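Side-chain contacts in manganese-binding protein (Chlamydia trachomatis, PDB 6NSI), which binds iron, manganese and nickel ions, preferring ferrous iron, and delivers them to a membrane permease for import as part of an ABC transport system: residues V4-R9 against D13-I18; D46-S51 against K69-N74; D91-E96 against E189-C194; S155-K160 against R275-E280; V226-T231 against A236-V241. All coordinates share one frame; numbering follows the deposited sequence.

Contact 1 (V4-R9 against D13-I18); sequences VLSMNR and DCVSRI
Arg-9 and Asp-13 sit one helical turn apart and close that turn twice. The backbone of Asp-13 donates from N to Arg-9 O at 3.0 Å, and besides this ordinary helix bond the two side chains form a salt bridge. Its main bond is Arg-9 NE to Asp-13 OD1, 2.8 Å and nearly straight at 168°. The oxygen lies in the guanidinium plane, at its edge, whereas the N-H reaches OD1 on its syn side, somewhat out of the carboxylate plane. The two planes are turned 56° against each other, and Arg-9 NH2 makes weak bonds, 3.1 Å to Asp-13 OD2 and 3.4 Å to Asp-13 OD1. The Arg-9 chain gets there by folding back at chi2 and chi3 (-70° for chi2). One half-turn on, Val-15 faces strand 3-6 with both methyls: CG2 meets Ser-6 OG at 3.7 Å, and CG1 meets Val-4 CG1 at 4.2 Å. These pairs belong to the beta-alpha-beta unit of strand 3-6, helix 9-19 and strand 24-27. The ion pair is gripped from outside too: Arg-9 NH1 bridges to Asp-30 and NH2 bonds Asp-264 O, while Asp-13 OD2 accepts from Tyr-266 N. The guanidinium would be expected to favour the ionised form of both Asp-13 and Asp-30, and the several bonds limit how far either group can turn.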
# COMPACT_ATOMS: atom_id res chain seq x y z
N VAL A 4 -5.58 -20.24 -7.40
CA VAL A 4 -4.79 -19.08 -7.80
C VAL A 4 -4.18 -18.47 -6.53
O VAL A 4 -4.86 -18.34 -5.51
CB VAL A 4 -5.64 -18.05 -8.56
CG1 VAL A 4 -4.89 -16.72 -8.68
CG2 VAL A 4 -6.00 -18.60 -9.93
N LEU A 5 -2.89 -18.13 -6.60
CA LEU A 5 -2.14 -17.66 -5.44
C LEU A 5 -1.87 -16.16 -5.56
O LEU A 5 -1.43 -15.68 -6.60
CB LEU A 5 -0.81 -18.41 -5.31
CG LEU A 5 0.06 -18.00 -4.10
CD1 LEU A 5 -0.68 -18.23 -2.81
CD2 LEU A 5 1.40 -18.69 -4.05
N SER A 6 -2.16 -15.44 -4.48
CA SER A 6 -1.77 -14.04 -4.35
C SER A 6 -0.76 -13.90 -3.22
O SER A 6 -0.89 -14.54 -2.17
CB SER A 6 -2.98 -13.15 -4.07
OG SER A 6 -3.91 -13.17 -5.14
N MET A 7 0.25 -13.04 -3.42
CA MET A 7 1.29 -12.90 -2.40
C MET A 7 0.74 -12.33 -1.09
O MET A 7 1.15 -12.77 -0.01
CB MET A 7 2.43 -12.03 -2.94
CG MET A 7 3.42 -12.80 -3.81
SD MET A 7 4.17 -14.19 -2.94
CE MET A 7 4.86 -13.37 -1.51
N ASN A 8 -0.20 -11.38 -1.17
CA ASN A 8 -0.67 -10.67 0.02
C ASN A 8 -2.15 -10.32 -0.15
O ASN A 8 -2.75 -10.60 -1.19
CB ASN A 8 0.18 -9.41 0.28
CG ASN A 8 0.11 -8.40 -0.88
OD1 ASN A 8 -0.97 -7.94 -1.26
ND2 ASN A 8 1.27 -8.04 -1.41
N ARG A 9 -2.74 -9.71 0.90
CA ARG A 9 -4.19 -9.48 0.89
C ARG A 9 -4.60 -8.29 0.03
O ARG A 9 -5.73 -8.25 -0.47
CB ARG A 9 -4.71 -9.28 2.31
CG ARG A 9 -4.78 -10.57 3.11
CD ARG A 9 -5.88 -11.48 2.58
NE ARG A 9 -7.19 -10.85 2.64
CZ ARG A 9 -7.87 -10.64 3.76
NH1 ARG A 9 -7.36 -11.03 4.92
NH2 ARG A 9 -9.06 -10.05 3.74
N ASP A 13 -7.59 -9.74 -2.27
CA ASP A 13 -8.99 -9.32 -2.18
C ASP A 13 -9.50 -8.76 -3.48
O ASP A 13 -10.72 -8.77 -3.72
CB ASP A 13 -9.16 -8.31 -1.06
CG ASP A 13 -8.88 -8.91 0.31
OD1 ASP A 13 -8.67 -10.14 0.39
OD2 ASP A 13 -8.87 -8.15 1.30
N CYS A 14 -8.61 -8.27 -4.35
CA CYS A 14 -9.04 -7.82 -5.67
C CYS A 14 -9.17 -9.00 -6.63
O CYS A 14 -10.14 -9.07 -7.39
CB CYS A 14 -8.06 -6.78 -6.21
SG CYS A 14 -7.84 -5.29 -5.12
N VAL A 15 -8.21 -9.93 -6.61
CA VAL A 15 -8.31 -11.13 -7.45
C VAL A 15 -9.61 -11.87 -7.15
O VAL A 15 -10.34 -12.26 -8.07
CB VAL A 15 -7.08 -12.04 -7.24
CG1 VAL A 15 -7.27 -13.35 -8.00
CG2 VAL A 15 -5.81 -11.37 -7.71
N SER A 16 -9.91 -12.06 -5.86
CA SER A 16 -11.09 -12.83 -5.48
C SER A 16 -12.38 -12.18 -5.96
O SER A 16 -13.37 -12.87 -6.22
CB SER A 16 -11.13 -13.01 -3.96
OG SER A 16 -9.95 -13.66 -3.51
N ARG A 17 -12.39 -10.84 -6.08
CA ARG A 17 -13.56 -10.14 -6.57
C ARG A 17 -13.75 -10.36 -8.07
O ARG A 17 -14.88 -10.43 -8.55
CB ARG A 17 -13.47 -8.64 -6.26
CG ARG A 17 -13.99 -8.22 -4.88
CD ARG A 17 -15.52 -8.11 -4.86
NE ARG A 17 -16.04 -6.76 -5.09
CZ ARG A 17 -16.68 -6.37 -6.20
NH1 ARG A 17 -16.88 -7.22 -7.20
NH2 ARG A 17 -17.12 -5.12 -6.31
N ILE A 18 -12.65 -10.45 -8.82
CA ILE A 18 -12.76 -10.73 -10.25
C ILE A 18 -13.25 -12.15 -10.48
O ILE A 18 -14.10 -12.39 -11.34
CB ILE A 18 -11.42 -10.49 -10.96
CG1 ILE A 18 -11.06 -9.01 -10.92
CG2 ILE A 18 -11.49 -11.00 -12.41
CD1 ILE A 18 -9.62 -8.75 -11.31

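Contact 2 (D46-S51 against K69-N74); sequences DRMAMS and KHLEGN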
# COMPACT_ATOMS: atom_id res chain seq x y z
N ASP A 46 4.40 -25.68 -1.75
CA ASP A 46 3.28 -26.46 -2.27
C ASP A 46 2.12 -25.58 -2.68
O ASP A 46 1.39 -25.92 -3.62
CB ASP A 46 2.82 -27.48 -1.23
CG ASP A 46 3.93 -28.41 -0.78
OD1 ASP A 46 4.75 -28.84 -1.63
OD2 ASP A 46 3.98 -28.72 0.43
N ARG A 47 1.91 -24.46 -1.98
CA ARG A 47 0.87 -23.52 -2.40
C ARG A 47 1.18 -22.96 -3.78
O ARG A 47 0.29 -22.83 -4.62
CB ARG A 47 0.75 -22.39 -1.37
CG ARG A 47 0.15 -22.86 -0.07
CD ARG A 47 0.33 -21.88 1.08
NE ARG A 47 -0.38 -22.37 2.27
CZ ARG A 47 0.22 -22.75 3.40
NH1 ARG A 47 1.54 -22.69 3.54
NH2 ARG A 47 -0.53 -23.19 4.40
N MET A 48 2.46 -22.67 -4.05
CA MET A 48 2.85 -22.25 -5.39
C MET A 48 2.67 -23.39 -6.38
O MET A 48 2.19 -23.17 -7.50
CB MET A 48 4.29 -21.76 -5.38
CG MET A 48 4.50 -20.46 -4.58
SD MET A 48 6.25 -20.02 -4.52
CE MET A 48 6.19 -18.56 -3.44
N ALA A 49 3.05 -24.60 -5.98
CA ALA A 49 3.03 -25.74 -6.89
C ALA A 49 1.62 -26.08 -7.35
O ALA A 49 1.39 -26.36 -8.54
CB ALA A 49 3.69 -26.94 -6.22
N MET A 50 0.64 -26.05 -6.44
CA MET A 50 -0.74 -26.36 -6.82
C MET A 50 -1.46 -25.20 -7.52
O MET A 50 -2.57 -25.40 -8.02
CB MET A 50 -1.54 -26.78 -5.59
CG MET A 50 -2.13 -25.62 -4.80
SD MET A 50 -2.85 -26.13 -3.22
CE MET A 50 -1.39 -26.73 -2.36
N SER A 51 -0.86 -24.00 -7.58
CA SER A 51 -1.55 -22.84 -8.12
C SER A 51 -1.34 -22.69 -9.62
O SER A 51 -0.36 -23.18 -10.19
CB SER A 51 -1.07 -21.57 -7.40
OG SER A 51 -1.70 -21.48 -6.14
N LYS A 69 14.00 -17.13 -4.93
CA LYS A 69 14.28 -18.47 -5.50
C LYS A 69 13.08 -18.98 -6.29
O LYS A 69 13.23 -19.51 -7.40
CB LYS A 69 14.61 -19.48 -4.40
CG LYS A 69 15.75 -19.14 -3.46
CD LYS A 69 15.99 -20.25 -2.40
CE LYS A 69 14.68 -20.81 -1.80
NZ LYS A 69 14.58 -20.75 -0.29
N HIS A 70 11.89 -18.84 -5.71
CA HIS A 70 10.68 -19.46 -6.23
C HIS A 70 9.94 -18.61 -7.24
O HIS A 70 9.14 -19.15 -8.02
CB HIS A 70 9.74 -19.81 -5.07
CG HIS A 70 10.27 -20.89 -4.17
ND1 HIS A 70 11.22 -20.65 -3.20
CD2 HIS A 70 9.99 -22.21 -4.10
CE1 HIS A 70 11.50 -21.78 -2.57
NE2 HIS A 70 10.76 -22.74 -3.10
N LEU A 71 10.17 -17.29 -7.26
CA LEU A 71 9.39 -16.39 -8.11
C LEU A 71 10.14 -15.93 -9.35
O LEU A 71 9.53 -15.76 -10.41
CB LEU A 71 8.96 -15.16 -7.31
CG LEU A 71 8.03 -15.36 -6.11
CD1 LEU A 71 7.69 -14.00 -5.47
CD2 LEU A 71 6.78 -16.12 -6.52
N GLU A 72 11.45 -15.71 -9.23
CA GLU A 72 12.25 -15.26 -10.37
C GLU A 72 12.35 -16.39 -11.39
O GLU A 72 12.80 -17.49 -11.07
CB GLU A 72 13.63 -14.80 -9.89
CG GLU A 72 13.60 -13.42 -9.21
CD GLU A 72 14.90 -13.01 -8.50
OE1 GLU A 72 15.79 -13.87 -8.29
OE2 GLU A 72 15.02 -11.82 -8.13
N GLY A 73 11.88 -16.13 -12.61
CA GLY A 73 11.88 -17.14 -13.66
C GLY A 73 10.70 -18.08 -13.64
O GLY A 73 10.66 -19.02 -14.46
N ASN A 74 9.75 -17.88 -12.74
CA ASN A 74 8.57 -18.73 -12.64
C ASN A 74 7.51 -18.26 -13.64
O ASN A 74 7.03 -17.13 -13.53
CB ASN A 74 8.03 -18.68 -11.22
CG ASN A 74 7.00 -19.73 -10.96
OD1 ASN A 74 6.15 -20.01 -11.81
ND2 ASN A 74 7.05 -20.33 -9.78
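Met-48 and His-70 mark the nearest approach of the two backbones, their CA atoms 8.4 Å apart, so one side chain has to bridge between the helix ends. Met-48 does it: CG lies beside its backbone N, and beyond CG the chain runs straight out (chi2 176°), carrying sulfur and methyl to the other helix. SD comes to 3.5 Å from His-70 CB, the two side chains meeting at about a right angle. Relative to the imidazole the sulfur is oblique, 4.9 Å from the ring centroid to SD, a Met-aromatic contact. The methyl goes further, CE lying 4.0 Å from Leu-71 CD2. The imidazole is held by polar bonds away from the sulfur, ND1 to Ser-66 O and NE2 to Glu-45 OE2. Past the helix end a type II turn from Leu-71 to Asn-74 brings Asn-74 back, and its ND2 bonds His-70 O at 3.0 Å in the plane of its own amide. The patch lies far from the iron, where helices 44-50 and 65-71 pack on the four-stranded parallel sheet: Met-48 also touches Leu-5 of strand 3-6 and, like Leu-71, Ile-54 of strand 54-56.

Contact 3 (D91-E96 against E189-C194); sequences DLLSEE and EWRSRC
Leu-93 points at Trp-190 and Arg-191, and can be followed outward from its CB. That atom already has Arg-191 NH2 at 4.2 Å. With chi1 at -60° CG is set beside the backbone N, and the chain forks into two methyls that both reach the six-membered part of the indole. CD2 lies 3.6 Å from Trp-190 CZ2 and 3.8 Å from Arg-191 NH2, so this branch touches both members of the indole-guanidinium stack from the side. CD1 takes the neighbouring ring atom, 3.7 Å from Trp-190 CH2. Leucine and tryptophan meet head-on, the methyls oblique to the ring, while Arg-191 passes alongside the leucine. Arg-191 is laid over the indole: its CG stands above one face of the ring toward the rim, and Trp-190 CZ2 lies over the centre of the guanidinium. The extended chain ends with NH2 3.4 Å from Ser-94 O. Leu-93 N donates to Tyr-173 OH, and Trp-190 also touches Arg-176 of helix 172-178. The contact joins the approach to strand 94-95 with the 3-10 turn before strand 194-195; the side chain of Leu-93 lies about 8 Å from that of the iron ligand His-102. Its chemistry is dispersion at the buried leucine and indole, with an exposed arginine laid across the outer side, where its charge can stay near water and beside a backbone carbonyl.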
# COMPACT_ATOMS: atom_id res chain seq x y z
N ASP A 91 4.25 6.71 -12.31
CA ASP A 91 5.64 7.10 -12.14
C ASP A 91 6.15 6.45 -10.86
O ASP A 91 5.65 6.76 -9.77
CB ASP A 91 5.78 8.62 -12.09
CG ASP A 91 5.40 9.30 -13.40
OD1 ASP A 91 5.55 8.66 -14.48
OD2 ASP A 91 4.94 10.46 -13.36
N LEU A 92 7.12 5.56 -11.00
CA LEU A 92 7.73 4.88 -9.86
C LEU A 92 8.37 5.88 -8.90
O LEU A 92 9.09 6.79 -9.32
CB LEU A 92 8.79 3.90 -10.35
CG LEU A 92 9.44 2.95 -9.35
CD1 LEU A 92 8.38 2.11 -8.69
CD2 LEU A 92 10.45 2.05 -10.07
N LEU A 93 8.13 5.70 -7.61
CA LEU A 93 8.88 6.43 -6.60
C LEU A 93 9.99 5.54 -6.08
O LEU A 93 9.95 4.32 -6.18
CB LEU A 93 7.97 6.88 -5.45
CG LEU A 93 6.84 7.81 -5.91
CD1 LEU A 93 5.86 8.10 -4.78
CD2 LEU A 93 7.42 9.09 -6.49
N SER A 94 11.01 6.18 -5.51
CA SER A 94 12.15 5.45 -4.95
C SER A 94 12.64 6.16 -3.69
O SER A 94 12.15 7.23 -3.32
CB SER A 94 13.28 5.32 -5.98
OG SER A 94 13.36 6.46 -6.80
N GLU A 95 13.61 5.54 -3.03
CA GLU A 95 14.23 6.10 -1.83
C GLU A 95 15.64 5.55 -1.77
O GLU A 95 15.81 4.33 -1.73
CB GLU A 95 13.44 5.75 -0.56
CG GLU A 95 13.79 6.55 0.70
CD GLU A 95 13.31 5.87 2.00
OE1 GLU A 95 13.67 4.68 2.23
OE2 GLU A 95 12.57 6.51 2.79
N GLU A 96 16.63 6.44 -1.81
CA GLU A 96 18.04 6.07 -1.76
C GLU A 96 18.36 4.87 -2.65
O GLU A 96 19.12 3.98 -2.24
CB GLU A 96 18.47 5.79 -0.32
CG GLU A 96 18.44 7.02 0.60
CD GLU A 96 19.47 8.08 0.22
OE1 GLU A 96 20.45 7.74 -0.48
OE2 GLU A 96 19.29 9.25 0.61
N GLU A 189 8.06 18.98 -4.92
CA GLU A 189 7.96 19.45 -3.55
C GLU A 189 6.82 18.80 -2.78
O GLU A 189 6.62 19.13 -1.61
CB GLU A 189 7.83 20.97 -3.52
CG GLU A 189 9.20 21.66 -3.55
CD GLU A 189 9.15 23.09 -4.04
OE1 GLU A 189 8.05 23.68 -4.10
OE2 GLU A 189 10.24 23.62 -4.37
N TRP A 190 6.06 17.90 -3.42
CA TRP A 190 5.11 17.07 -2.69
C TRP A 190 5.80 16.28 -1.59
O TRP A 190 5.19 16.00 -0.55
CB TRP A 190 4.40 16.11 -3.66
CG TRP A 190 5.29 15.04 -4.23
CD1 TRP A 190 5.93 15.06 -5.44
CD2 TRP A 190 5.63 13.78 -3.62
NE1 TRP A 190 6.64 13.89 -5.62
CE2 TRP A 190 6.47 13.09 -4.52
CE3 TRP A 190 5.30 13.16 -2.40
CZ2 TRP A 190 7.00 11.82 -4.23
CZ3 TRP A 190 5.82 11.90 -2.12
CH2 TRP A 190 6.67 11.25 -3.03
N ARG A 191 7.07 15.92 -1.79
CA ARG A 191 7.82 15.13 -0.82
C ARG A 191 7.94 15.83 0.53
O ARG A 191 8.10 15.16 1.55
CB ARG A 191 9.20 14.80 -1.37
CG ARG A 191 9.21 13.71 -2.43
CD ARG A 191 10.54 13.00 -2.43
NE ARG A 191 10.47 11.62 -2.91
CZ ARG A 191 10.66 11.26 -4.18
NH1 ARG A 191 10.91 12.19 -5.10
NH2 ARG A 191 10.60 9.97 -4.52
N SER A 192 7.83 17.16 0.57
CA SER A 192 7.79 17.84 1.86
C SER A 192 6.60 17.41 2.71
O SER A 192 6.60 17.62 3.94
CB SER A 192 7.75 19.36 1.64
OG SER A 192 6.42 19.76 1.35
N ARG A 193 5.58 16.79 2.11
CA ARG A 193 4.32 16.51 2.81
C ARG A 193 4.27 15.17 3.55
O ARG A 193 3.25 14.89 4.20
CB ARG A 193 3.16 16.60 1.81
CG ARG A 193 3.24 17.86 0.94
CD ARG A 193 1.86 18.34 0.55
NE ARG A 193 1.40 19.11 1.68
CZ ARG A 193 1.24 20.42 1.67
NH1 ARG A 193 1.46 21.11 0.57
NH2 ARG A 193 0.87 21.03 2.79
N CYS A 194 5.31 14.35 3.51
CA CYS A 194 5.30 13.14 4.33
C CYS A 194 6.70 12.85 4.86
O CYS A 194 7.71 13.19 4.22
CB CYS A 194 4.75 11.92 3.54
SG CYS A 194 5.67 11.48 2.01

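Contact 4 (S155-K160 against R275-E280); sequences STIPEK and RTITEE
Ile-157 is the buried part with the most contacts: it drives its CG1-CD1 branch against the backbone of helix 266-280. CD1 is 4.0 Å from Thr-278 CA and equally far from Ile-277 O, so it meets the surface of the turn itself. It also reaches Ile-277 CG2 at 4.1 Å; that branch is the one anti to its own backbone N, whereas the CD1 end of Ile-277 leads away. The closest approach lies beside this, where Thr-156 and Thr-278 cross at about a right angle and OG1 of Thr-156 touches CG2 of Thr-278 at 3.6 Å. The hydroxyl meets a methyl here, so this is packing; Thr-156 OG1 bonds Ser-153 O and Thr-284 N, and Thr-278 OG1 bonds Val-274 O. The loose side is charged and open to water, with Glu-159 and Lys-160 beyond Pro-158 on the loop and Glu-279 on the outward face of the helix. Ile-277 and Thr-278 also lean on Leu-154, the last residue of helix 129-154. A long helix linking the two lobes is characteristic of family 9 solute-binding proteins, and helix 129-154 is consistent with that connector; the loop leaving it packs against the C-terminal helix 266-280.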
# COMPACT_ATOMS: atom_id res chain seq x y z
N SER A 155 -9.19 16.30 0.50
CA SER A 155 -9.10 17.70 0.11
C SER A 155 -9.63 18.65 1.17
O SER A 155 -9.37 19.85 1.08
CB SER A 155 -9.84 17.93 -1.20
OG SER A 155 -8.99 17.58 -2.27
N THR A 156 -10.38 18.15 2.15
CA THR A 156 -10.91 19.00 3.21
C THR A 156 -9.89 19.25 4.33
O THR A 156 -10.12 20.12 5.18
CB THR A 156 -12.20 18.38 3.79
OG1 THR A 156 -11.87 17.20 4.54
CG2 THR A 156 -13.20 18.00 2.68
N ILE A 157 -8.80 18.50 4.35
CA ILE A 157 -7.71 18.76 5.29
C ILE A 157 -7.17 20.15 5.01
O ILE A 157 -6.71 20.41 3.89
CB ILE A 157 -6.59 17.71 5.14
CG1 ILE A 157 -7.12 16.33 5.48
CG2 ILE A 157 -5.35 18.12 5.99
CD1 ILE A 157 -6.11 15.22 5.18
N PRO A 158 -7.19 21.07 5.98
CA PRO A 158 -6.56 22.38 5.77
C PRO A 158 -5.14 22.22 5.26
O PRO A 158 -4.37 21.39 5.75
CB PRO A 158 -6.58 23.02 7.17
CG PRO A 158 -7.68 22.32 7.89
CD PRO A 158 -7.70 20.91 7.36
N GLU A 159 -4.79 23.02 4.25
CA GLU A 159 -3.47 22.93 3.63
C GLU A 159 -2.34 23.05 4.66
O GLU A 159 -1.30 22.41 4.52
CB GLU A 159 -3.32 23.99 2.56
CG GLU A 159 -1.99 23.96 1.83
CD GLU A 159 -1.83 25.12 0.84
OE1 GLU A 159 -2.25 26.27 1.17
OE2 GLU A 159 -1.28 24.87 -0.26
N LYS A 160 -2.52 23.88 5.70
CA LYS A 160 -1.50 24.00 6.74
C LYS A 160 -1.28 22.69 7.51
O LYS A 160 -0.27 22.57 8.22
CB LYS A 160 -1.86 25.12 7.72
CG LYS A 160 -3.08 24.79 8.59
CD LYS A 160 -3.29 25.75 9.76
CE LYS A 160 -4.40 25.22 10.68
NZ LYS A 160 -4.99 26.25 11.57
N ARG A 275 -10.34 7.83 6.34
CA ARG A 275 -11.10 8.42 7.44
C ARG A 275 -10.17 8.87 8.56
O ARG A 275 -10.27 10.00 9.04
CB ARG A 275 -12.11 7.41 7.98
CG ARG A 275 -13.36 7.25 7.12
CD ARG A 275 -14.32 6.16 7.67
NE ARG A 275 -14.92 5.40 6.58
CZ ARG A 275 -16.05 5.74 5.96
NH1 ARG A 275 -16.72 6.82 6.36
NH2 ARG A 275 -16.53 4.99 4.96
N THR A 276 -9.26 7.99 8.98
CA THR A 276 -8.32 8.30 10.05
C THR A 276 -7.47 9.53 9.69
O THR A 276 -7.38 10.48 10.47
CB THR A 276 -7.45 7.08 10.33
OG1 THR A 276 -8.31 6.00 10.72
CG2 THR A 276 -6.42 7.35 11.47
N ILE A 277 -6.86 9.54 8.51
CA ILE A 277 -5.99 10.66 8.16
C ILE A 277 -6.80 11.95 8.02
O ILE A 277 -6.40 13.00 8.52
CB ILE A 277 -5.20 10.32 6.88
CG1 ILE A 277 -4.21 9.18 7.20
CG2 ILE A 277 -4.49 11.58 6.28
CD1 ILE A 277 -3.40 8.73 6.04
N THR A 278 -7.97 11.88 7.37
CA THR A 278 -8.79 13.09 7.20
C THR A 278 -9.21 13.68 8.54
O THR A 278 -9.05 14.88 8.78
CB THR A 278 -10.02 12.78 6.34
OG1 THR A 278 -9.61 12.24 5.08
CG2 THR A 278 -10.85 14.05 6.06
N GLU A 279 -9.72 12.83 9.45
CA GLU A 279 -10.23 13.36 10.71
C GLU A 279 -9.11 13.92 11.57
O GLU A 279 -9.26 14.99 12.18
CB GLU A 279 -10.98 12.27 11.48
CG GLU A 279 -12.42 12.09 11.05
CD GLU A 279 -13.10 10.92 11.76
OE1 GLU A 279 -12.47 10.31 12.66
OE2 GLU A 279 -14.26 10.62 11.40
N GLU A 280 -7.97 13.22 11.65
CA GLU A 280 -6.93 13.65 12.57
C GLU A 280 -6.21 14.90 12.08
O GLU A 280 -5.74 15.69 12.90
CB GLU A 280 -5.92 12.52 12.80
CG GLU A 280 -6.52 11.30 13.51
CD GLU A 280 -6.57 11.45 15.03
OE1 GLU A 280 -6.71 10.41 15.72
OE2 GLU A 280 -6.47 12.59 15.54

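Contact 5 (V226-T231 against A236-V241); sequences VFLEDT and ALRKIV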
# COMPACT_ATOMS: atom_id res chain seq x y z
N VAL A 226 0.77 12.28 14.88
CA VAL A 226 1.55 11.32 14.12
C VAL A 226 0.79 10.00 14.12
O VAL A 226 -0.03 9.73 15.00
CB VAL A 226 2.97 11.16 14.71
CG1 VAL A 226 3.66 12.52 14.81
CG2 VAL A 226 2.88 10.53 16.10
N PHE A 227 1.08 9.15 13.13
CA PHE A 227 0.27 7.96 12.89
C PHE A 227 1.07 6.68 13.10
O PHE A 227 1.97 6.37 12.32
CB PHE A 227 -0.31 7.99 11.48
CG PHE A 227 -1.25 9.14 11.23
CD1 PHE A 227 -0.76 10.39 10.85
CD2 PHE A 227 -2.63 8.97 11.36
CE1 PHE A 227 -1.64 11.46 10.60
CE2 PHE A 227 -3.52 10.05 11.11
CZ PHE A 227 -3.02 11.28 10.74
N LEU A 228 0.68 5.91 14.11
CA LEU A 228 1.15 4.54 14.28
C LEU A 228 0.60 3.65 13.19
O LEU A 228 -0.47 3.92 12.64
CB LEU A 228 0.70 3.98 15.63
CG LEU A 228 1.17 4.80 16.83
CD1 LEU A 228 0.38 4.41 18.07
CD2 LEU A 228 2.64 4.53 17.04
N GLU A 229 1.32 2.56 12.89
CA GLU A 229 0.88 1.55 11.93
C GLU A 229 0.74 0.21 12.62
O GLU A 229 1.57 -0.17 13.45
CB GLU A 229 1.84 1.40 10.74
CG GLU A 229 2.07 2.70 9.97
CD GLU A 229 3.37 2.69 9.19
OE1 GLU A 229 3.83 1.58 8.82
OE2 GLU A 229 3.92 3.78 8.93
N ASP A 230 -0.28 -0.52 12.20
CA ASP A 230 -0.55 -1.88 12.70
C ASP A 230 0.67 -2.71 12.35
O ASP A 230 1.23 -2.50 11.29
CB ASP A 230 -1.75 -2.50 11.98
CG ASP A 230 -2.24 -3.78 12.61
OD1 ASP A 230 -2.73 -3.71 13.71
OD2 ASP A 230 -2.10 -4.80 12.01
N THR A 231 1.16 -3.49 13.30
CA THR A 231 2.30 -4.45 13.21
C THR A 231 3.69 -3.81 13.12
O THR A 231 4.63 -4.56 13.20
CB THR A 231 2.23 -5.44 12.03
OG1 THR A 231 2.68 -4.73 10.88
CG2 THR A 231 0.86 -6.03 11.77
N ALA A 236 9.93 4.07 17.85
CA ALA A 236 10.48 5.30 17.27
C ALA A 236 9.48 6.45 17.34
O ALA A 236 9.82 7.56 17.77
CB ALA A 236 10.92 5.04 15.83
N LEU A 237 8.24 6.22 16.91
CA LEU A 237 7.26 7.30 16.98
C LEU A 237 6.98 7.68 18.43
O LEU A 237 6.76 8.86 18.73
CB LEU A 237 5.96 6.91 16.25
CG LEU A 237 5.89 7.08 14.72
CD1 LEU A 237 4.55 6.54 14.12
CD2 LEU A 237 6.15 8.51 14.25
N ARG A 238 6.99 6.72 19.35
CA ARG A 238 6.75 7.08 20.74
C ARG A 238 7.88 7.95 21.29
O ARG A 238 7.62 8.91 22.02
CB ARG A 238 6.54 5.84 21.61
CG ARG A 238 5.18 5.18 21.36
CD ARG A 238 4.55 4.66 22.65
NE ARG A 238 3.09 4.59 22.55
CZ ARG A 238 2.44 3.68 21.83
NH1 ARG A 238 3.13 2.77 21.14
NH2 ARG A 238 1.11 3.66 21.78
N LYS A 239 9.13 7.66 20.90
CA LYS A 239 10.27 8.52 21.26
C LYS A 239 10.17 9.89 20.63
O LYS A 239 10.45 10.91 21.28
CB LYS A 239 11.60 7.90 20.83
CG LYS A 239 11.96 6.57 21.45
CD LYS A 239 13.24 6.05 20.79
CE LYS A 239 13.63 4.66 21.32
NZ LYS A 239 13.12 4.41 22.70
N ILE A 240 9.83 9.94 19.34
CA ILE A 240 9.67 11.23 18.66
C ILE A 240 8.66 12.09 19.39
O ILE A 240 8.90 13.28 19.64
CB ILE A 240 9.27 10.99 17.19
CG1 ILE A 240 10.47 10.54 16.36
CG2 ILE A 240 8.70 12.27 16.56
CD1 ILE A 240 10.08 9.75 15.12
N VAL A 241 7.54 11.49 19.79
CA VAL A 241 6.48 12.23 20.48
C VAL A 241 6.97 12.78 21.81
O VAL A 241 6.77 13.96 22.14
CB VAL A 241 5.25 11.32 20.66
CG1 VAL A 241 4.37 11.80 21.81
CG2 VAL A 241 4.46 11.23 19.35
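Leu-237 sends its CG beside the backbone N (chi1 -82°), and with chi2 near 180° the chain reaches straight to the strand end, where its two methyls part. CD1 comes close to the backbone, 3.2 Å from Phe-227 O, and lies 4.0 Å from Leu-228 CD2; CD2 packs at 4.2 Å on Val-226 CB. The Leu-228 and Leu-237 chains run alongside, pointing opposite ways. At Val-226, a chi1 of -55° swings CG2 between the backbone N and the carbonyl carbon, onto Val-241 CG2 at 3.7 Å, one turn further along the helix. At the exposed side Arg-238, bent at chi2, lays NH2 across Leu-228 CD1 at 3.9 Å. Leu-252 of strand 251-252 and Ile-218 of helix 208-221 also pack on Val-226. This is the strand-loop-helix packing of an alpha/beta lobe. The same loop carries Glu-229, whose OE1 bonds ND1 of the iron ligand His-168, so the packing lies just behind the metal site's second shell.

How the contacts relate
Contacts 1, 2 and 4 are buried, while contacts 3 and 5 are partly buried and each ends in an exposed arginine. Contacts 1 and 2 share one sheet: Leu-5 of contact 1 touches Met-48 and Ser-51 of contact 2 from the sheet's other face. Contact 4 borders contacts 3 and 5: Phe-227 rests on Ile-277 and Glu-280, and Arg-193 NH2 lies 3.1 Å from Glu-159 O. Only contact 1 is built round a salt bridge between its segments; contact 2 relies on sulfur and methyls, contact 3 on a leucine against indole and guanidinium, contacts 4 and 5 mainly on branched aliphatics. Contacts 2 and 4 are plain packing, whereas the loop of contact 5 carries a residue bonded to an iron ligand.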